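Local coordinates for protein rhino (Drosophila melanogaster, PDB 5XYV) that binds the N-terminal domain of Deadlock through its chromoshadow domain, as part of the Rhino-Deadlock-Cutoff complex that specifies germline piRNA clusters, at the interface of chains A and B. Coordinates in Å, arbitrary orientation; residue numbers count along the deposited sequence, not the author numbering. Chains: chain A, Rhino; chain B, Protein deadlock.

Contact 1: the interface of chains A and B. Residues chain A 62-66; chain B 48-52.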
loop_
_atom_site.group_PDB
_atom_site.type_symbol
_atom_site.label_atom_id
_atom_site.label_comp_id
_atom_site.label_asym_id
_atom_site.label_seq_id
_atom_site.Cartn_x
_atom_site.Cartn_y
_atom_site.Cartn_z
ATOM N N LEU A 62 6.315 -3.025 -0.600
ATOM C CA LEU A 62 5.716 -4.350 -0.556
ATOM C C LEU A 62 5.558 -4.874 -1.974
ATOM O O LEU A 62 5.519 -4.095 -2.932
ATOM C CB LEU A 62 4.349 -4.333 0.141
ATOM C CG LEU A 62 4.127 -3.540 1.431
ATOM C CD1 LEU A 62 2.904 -4.041 2.186
ATOM C CD2 LEU A 62 5.333 -3.504 2.313
ATOM N N ARG A 63 5.453 -6.183 -2.130
ATOM C CA ARG A 63 5.234 -6.695 -3.472
ATOM C C ARG A 63 3.750 -6.849 -3.768
ATOM O O ARG A 63 3.047 -7.632 -3.133
ATOM C CB ARG A 63 5.994 -8.000 -3.685
ATOM C CG ARG A 63 7.465 -7.716 -3.972
ATOM C CD ARG A 63 7.571 -6.766 -5.173
ATOM N NE ARG A 63 8.383 -5.580 -4.895
ATOM C CZ ARG A 63 9.517 -5.289 -5.527
ATOM N NH1 ARG A 63 9.965 -6.094 -6.482
ATOM N NH2 ARG A 63 10.197 -4.192 -5.214
ATOM N N ILE A 64 3.294 -6.056 -4.737
ATOM C CA ILE A 64 1.901 -6.026 -5.163
ATOM C C ILE A 64 1.725 -6.957 -6.348
ATOM O O ILE A 64 2.116 -6.635 -7.482
ATOM C CB ILE A 64 1.462 -4.598 -5.536
ATOM C CG1 ILE A 64 1.909 -3.623 -4.443
ATOM C CG2 ILE A 64 -0.043 -4.541 -5.742
ATOM C CD1 ILE A 64 1.602 -2.189 -4.734
ATOM N N ILE A 65 1.145 -8.121 -6.065
ATOM C CA ILE A 65 1.053 -9.214 -7.024
ATOM C C ILE A 65 -0.302 -9.250 -7.747
ATOM O O ILE A 65 -1.239 -8.533 -7.387
ATOM C CB ILE A 65 1.323 -10.572 -6.323
ATOM C CG1 ILE A 65 0.607 -10.632 -4.970
ATOM C CG2 ILE A 65 2.814 -10.766 -6.095
ATOM C CD1 ILE A 65 -0.781 -11.256 -5.005
ATOM N N VAL A 66 -0.390 -10.107 -8.759
ATOM C CA VAL A 66 -1.476 -10.062 -9.738
ATOM C C VAL A 66 -2.868 -10.536 -9.254
ATOM O O VAL A 66 -3.861 -9.844 -9.492
ATOM C CB VAL A 66 -1.066 -10.862 -11.004
ATOM C CG1 VAL A 66 -2.232 -11.001 -11.966
ATOM C CG2 VAL A 66 0.128 -10.193 -11.689
ATOM N N TYR B 48 4.928 -10.376 3.125
ATOM C CA TYR B 48 3.569 -10.010 2.742
ATOM C C TYR B 48 3.404 -9.746 1.251
ATOM O O TYR B 48 4.327 -9.318 0.567
ATOM C CB TYR B 48 3.095 -8.786 3.534
ATOM C CG TYR B 48 4.204 -7.912 4.069
ATOM C CD1 TYR B 48 4.762 -6.911 3.291
ATOM C CD2 TYR B 48 4.665 -8.064 5.373
ATOM C CE1 TYR B 48 5.773 -6.127 3.780
ATOM C CE2 TYR B 48 5.672 -7.263 5.876
ATOM C CZ TYR B 48 6.217 -6.289 5.074
ATOM O OH TYR B 48 7.217 -5.489 5.579
ATOM N N CYS B 49 2.213 -10.051 0.751
ATOM C CA CYS B 49 1.787 -9.620 -0.570
ATOM C C CYS B 49 0.564 -8.734 -0.406
ATOM O O CYS B 49 -0.296 -9.011 0.432
ATOM C CB CYS B 49 1.459 -10.812 -1.475
ATOM S SG CYS B 49 2.558 -12.231 -1.312
ATOM N N ILE B 50 0.496 -7.655 -1.179
ATOM C CA ILE B 50 -0.728 -6.860 -1.252
ATOM C C ILE B 50 -1.533 -7.350 -2.467
ATOM O O ILE B 50 -1.007 -7.449 -3.583
ATOM C CB ILE B 50 -0.429 -5.352 -1.360
ATOM C CG1 ILE B 50 0.368 -4.886 -0.141
ATOM C CG2 ILE B 50 -1.714 -4.571 -1.429
ATOM C CD1 ILE B 50 0.298 -3.387 0.095
ATOM N N GLN B 51 -2.802 -7.671 -2.245
ATOM C CA GLN B 51 -3.596 -8.380 -3.241
ATOM C C GLN B 51 -4.684 -7.483 -3.840
ATOM O O GLN B 51 -5.636 -7.104 -3.145
ATOM C CB GLN B 51 -4.206 -9.640 -2.602
ATOM C CG GLN B 51 -5.451 -10.194 -3.292
ATOM C CD GLN B 51 -6.237 -11.158 -2.408
ATOM O OE1 GLN B 51 -5.681 -12.116 -1.872
ATOM N NE2 GLN B 51 -7.535 -10.897 -2.244
ATOM N N THR B 52 -4.530 -7.121 -5.120
ATOM C CA THR B 52 -5.586 -6.393 -5.826
ATOM C C THR B 52 -6.791 -7.331 -5.867
ATOM O O THR B 52 -6.740 -8.430 -6.434
ATOM C CB THR B 52 -5.157 -5.915 -7.237
ATOM O OG1 THR B 52 -4.302 -6.889 -7.845
ATOM C CG2 THR B 52 -4.411 -4.584 -7.143
#
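Two short strands, A:63-65 of Rhino and B:49-51 of Deadlock, pair in parallel, and B:Ile50 is gripped from the backbone at both ends. Its N-H donates to the carbonyl oxygen of A:Arg63, N to O 3.2 Å and fairly straight at the hydrogen (157°), although the donor stands above the carbonyl plane. Its own carbonyl O receives a weaker, more bent bond from the amide N of A:Ile65 at 3.4 Å. Beside this ladder, A:Leu62 points its CD1 methyl at the side chain of B:Ile50, which crosses it obliquely; CD1 to CD1 is a tight 3.4 Å. CG of A:Leu62 and CG1 of B:Ile50 both lie anti to the carbonyl carbon, beside the backbone N. The same leucine CD1 lies 3.6 Å from ring atom CD1 of the poorly ordered B:Tyr48, whose side chain crosses the leucine at about a right angle. An alanine in place of A:Leu62 would lose both methyl branches and would probably loosen the packing against B:Ile50 and, less certainly, the B:Tyr48 ring. On another side of the ladder, A:Ile65 lays CG1 3.6 Å from CB of B:Cys49, with chi1 at 43° putting CG1 in the crowded position between N and the carbonyl carbon. Bridges A:Arg63 with B:Cys49, A:Ile64 with B:Ile50 and A:Ile65 with B:Gln51 keep the strands in register. The Rhino strand follows helix A:52-60, and the Deadlock strand follows helix B:30-45.

Contact 2: the interface of chains A and B. Residues chain A 18-19, 58, 62; chain B 4, 43-44, 48.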
loop_
_atom_site.group_PDB
_atom_site.type_symbol
_atom_site.label_atom_id
_atom_site.label_comp_id
_atom_site.label_asym_id
_atom_site.label_seq_id
_atom_site.Cartn_x
_atom_site.Cartn_y
_atom_site.Cartn_z
ATOM N N LEU A 18 7.958 -0.031 10.088
ATOM C CA LEU A 18 8.621 -1.328 9.981
ATOM C C LEU A 18 7.727 -2.389 9.356
ATOM O O LEU A 18 8.207 -3.294 8.671
ATOM C CB LEU A 18 9.108 -1.800 11.350
ATOM C CG LEU A 18 10.241 -0.958 11.958
ATOM C CD1 LEU A 18 10.523 -1.328 13.423
ATOM C CD2 LEU A 18 11.502 -1.111 11.145
ATOM N N HIS A 19 6.426 -2.256 9.586
ATOM C CA HIS A 19 5.505 -3.355 9.379
ATOM C C HIS A 19 4.086 -2.842 9.517
ATOM O O HIS A 19 3.853 -1.726 9.989
ATOM C CB HIS A 19 5.783 -4.475 10.394
ATOM C CG HIS A 19 5.011 -5.740 10.160
ATOM N ND1 HIS A 19 4.937 -6.360 8.920
ATOM C CD2 HIS A 19 4.315 -6.532 11.004
ATOM C CE1 HIS A 19 4.215 -7.452 9.021
ATOM N NE2 HIS A 19 3.825 -7.590 10.278
ATOM N N TYR A 58 6.241 3.085 2.339
ATOM C CA TYR A 58 6.181 1.751 2.931
ATOM C C TYR A 58 5.367 0.766 2.066
ATOM O O TYR A 58 5.790 -0.367 1.859
ATOM C CB TYR A 58 5.584 1.789 4.346
ATOM C CG TYR A 58 5.204 0.403 4.824
ATOM C CD1 TYR A 58 6.165 -0.487 5.282
ATOM C CD2 TYR A 58 3.900 -0.022 4.790
ATOM C CE1 TYR A 58 5.816 -1.776 5.700
ATOM C CE2 TYR A 58 3.541 -1.299 5.203
ATOM C CZ TYR A 58 4.509 -2.165 5.661
ATOM O OH TYR A 58 4.146 -3.429 6.051
ATOM N N LEU A 62 6.315 -3.025 -0.600
ATOM C CA LEU A 62 5.716 -4.350 -0.556
ATOM C C LEU A 62 5.558 -4.874 -1.974
ATOM O O LEU A 62 5.519 -4.095 -2.932
ATOM C CB LEU A 62 4.349 -4.333 0.141
ATOM C CG LEU A 62 4.127 -3.540 1.431
ATOM C CD1 LEU A 62 2.904 -4.041 2.186
ATOM C CD2 LEU A 62 5.333 -3.504 2.313
ATOM N N LEU B 4 12.653 -7.857 9.981
ATOM C CA LEU B 4 11.703 -8.171 11.045
ATOM C C LEU B 4 12.187 -9.288 11.976
ATOM O O LEU B 4 11.660 -9.443 13.071
ATOM C CB LEU B 4 10.351 -8.561 10.446
ATOM C CG LEU B 4 9.691 -7.517 9.542
ATOM C CD1 LEU B 4 8.315 -7.974 9.123
ATOM C CD2 LEU B 4 9.631 -6.164 10.208
ATOM N N SER B 43 2.207 -12.764 10.933
ATOM C CA SER B 43 2.448 -11.662 9.998
ATOM C C SER B 43 3.886 -11.157 10.043
ATOM O O SER B 43 4.394 -10.602 9.068
ATOM C CB SER B 43 1.496 -10.492 10.267
ATOM O OG SER B 43 1.991 -9.670 11.310
ATOM N N TRP B 44 4.541 -11.335 11.179
ATOM C CA TRP B 44 5.943 -10.957 11.302
ATOM C C TRP B 44 6.877 -11.929 10.614
ATOM O O TRP B 44 7.940 -11.531 10.145
ATOM C CB TRP B 44 6.360 -10.845 12.769
ATOM C CG TRP B 44 5.567 -9.871 13.540
ATOM C CD1 TRP B 44 4.394 -10.097 14.205
ATOM C CD2 TRP B 44 5.876 -8.491 13.723
ATOM N NE1 TRP B 44 3.960 -8.932 14.788
ATOM C CE2 TRP B 44 4.859 -7.927 14.509
ATOM C CE3 TRP B 44 6.929 -7.668 13.293
ATOM C CZ2 TRP B 44 4.855 -6.582 14.890
ATOM C CZ3 TRP B 44 6.919 -6.345 13.660
ATOM C CH2 TRP B 44 5.894 -5.813 14.459
ATOM N N TYR B 48 4.928 -10.376 3.125
ATOM C CA TYR B 48 3.569 -10.010 2.742
ATOM C C TYR B 48 3.404 -9.746 1.251
ATOM O O TYR B 48 4.327 -9.318 0.567
ATOM C CB TYR B 48 3.095 -8.786 3.534
ATOM C CG TYR B 48 4.204 -7.912 4.069
ATOM C CD1 TYR B 48 4.762 -6.911 3.291
ATOM C CD2 TYR B 48 4.665 -8.064 5.373
ATOM C CE1 TYR B 48 5.773 -6.127 3.780
ATOM C CE2 TYR B 48 5.672 -7.263 5.876
ATOM C CZ TYR B 48 6.217 -6.289 5.074
ATOM O OH TYR B 48 7.217 -5.489 5.579
#
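The chromoshadow domain of Rhino offers A:His19, on strand A:14-23, to a Deadlock surface made by helix B:30-45 and the segments at either end of the chain. A:His19 buries 91 Å² against Deadlock. Its CG lies anti to the backbone N (chi1 -172°), carrying the imidazole in among B:Leu4, B:Ser43, B:Trp44 and B:Tyr48. At the ring's tip, NE2 and the hydroxyl OG of B:Ser43 share a nearly straight hydrogen bond of 3.0 Å (173° at H), in which either group could be the donor. OG takes the crowded position between N and the carbonyl carbon (chi1 83°), while CB of the serine sits at the imidazole edge, in its plane. The carbonyl O of B:Ser43 also lies near the imidazole and may polarise its CE1/NE2 side. CD2 of the histidine stands 3.5 Å above one face of the B:Trp44 indole, offset toward the rim, and the two side chains cross obliquely. From another direction B:Leu4, in the short 3-10 helix B:4-6, crosses the histidine at about a right angle, its CD1 methyl 3.7 Å from ND1. The other leucine methyl, CD2, meets the backbone O of A:Leu18 at 3.6 Å.

B:Tyr48, though poorly ordered, buries 46 Å² here. Its CD2 lies at the imidazole edge, in plane, and CE2 comes 3.5 Å from CE1 of A:His19. The phenol reaches tip to tip toward A:Tyr58 of helix A:52-60, the two OH atoms 3.7 Å apart. A:Leu62 lies beside both tyrosines, its CD2 3.7 Å above one face of the A:Tyr58 ring, toward the rim.

Contact 1 and contact 2 have centres about 12 Å apart, measured between the means of their C-alpha atoms, and share A:Leu62 and B:Tyr48. These residues join backbone strand pairing in contact 1 to the side-chain packing of contact 2, so the two patches form one continuous surface. On Rhino it runs from strand A:14-23 past helix A:52-60 to strand A:63-65; on Deadlock, from 3-10 helix B:4-6 and helix B:30-45 to strand B:49-51. All of these Deadlock elements lie within the N-terminal region required for binding Rhino. The deposited assembly has two copies of each protein, with both contacts repeated.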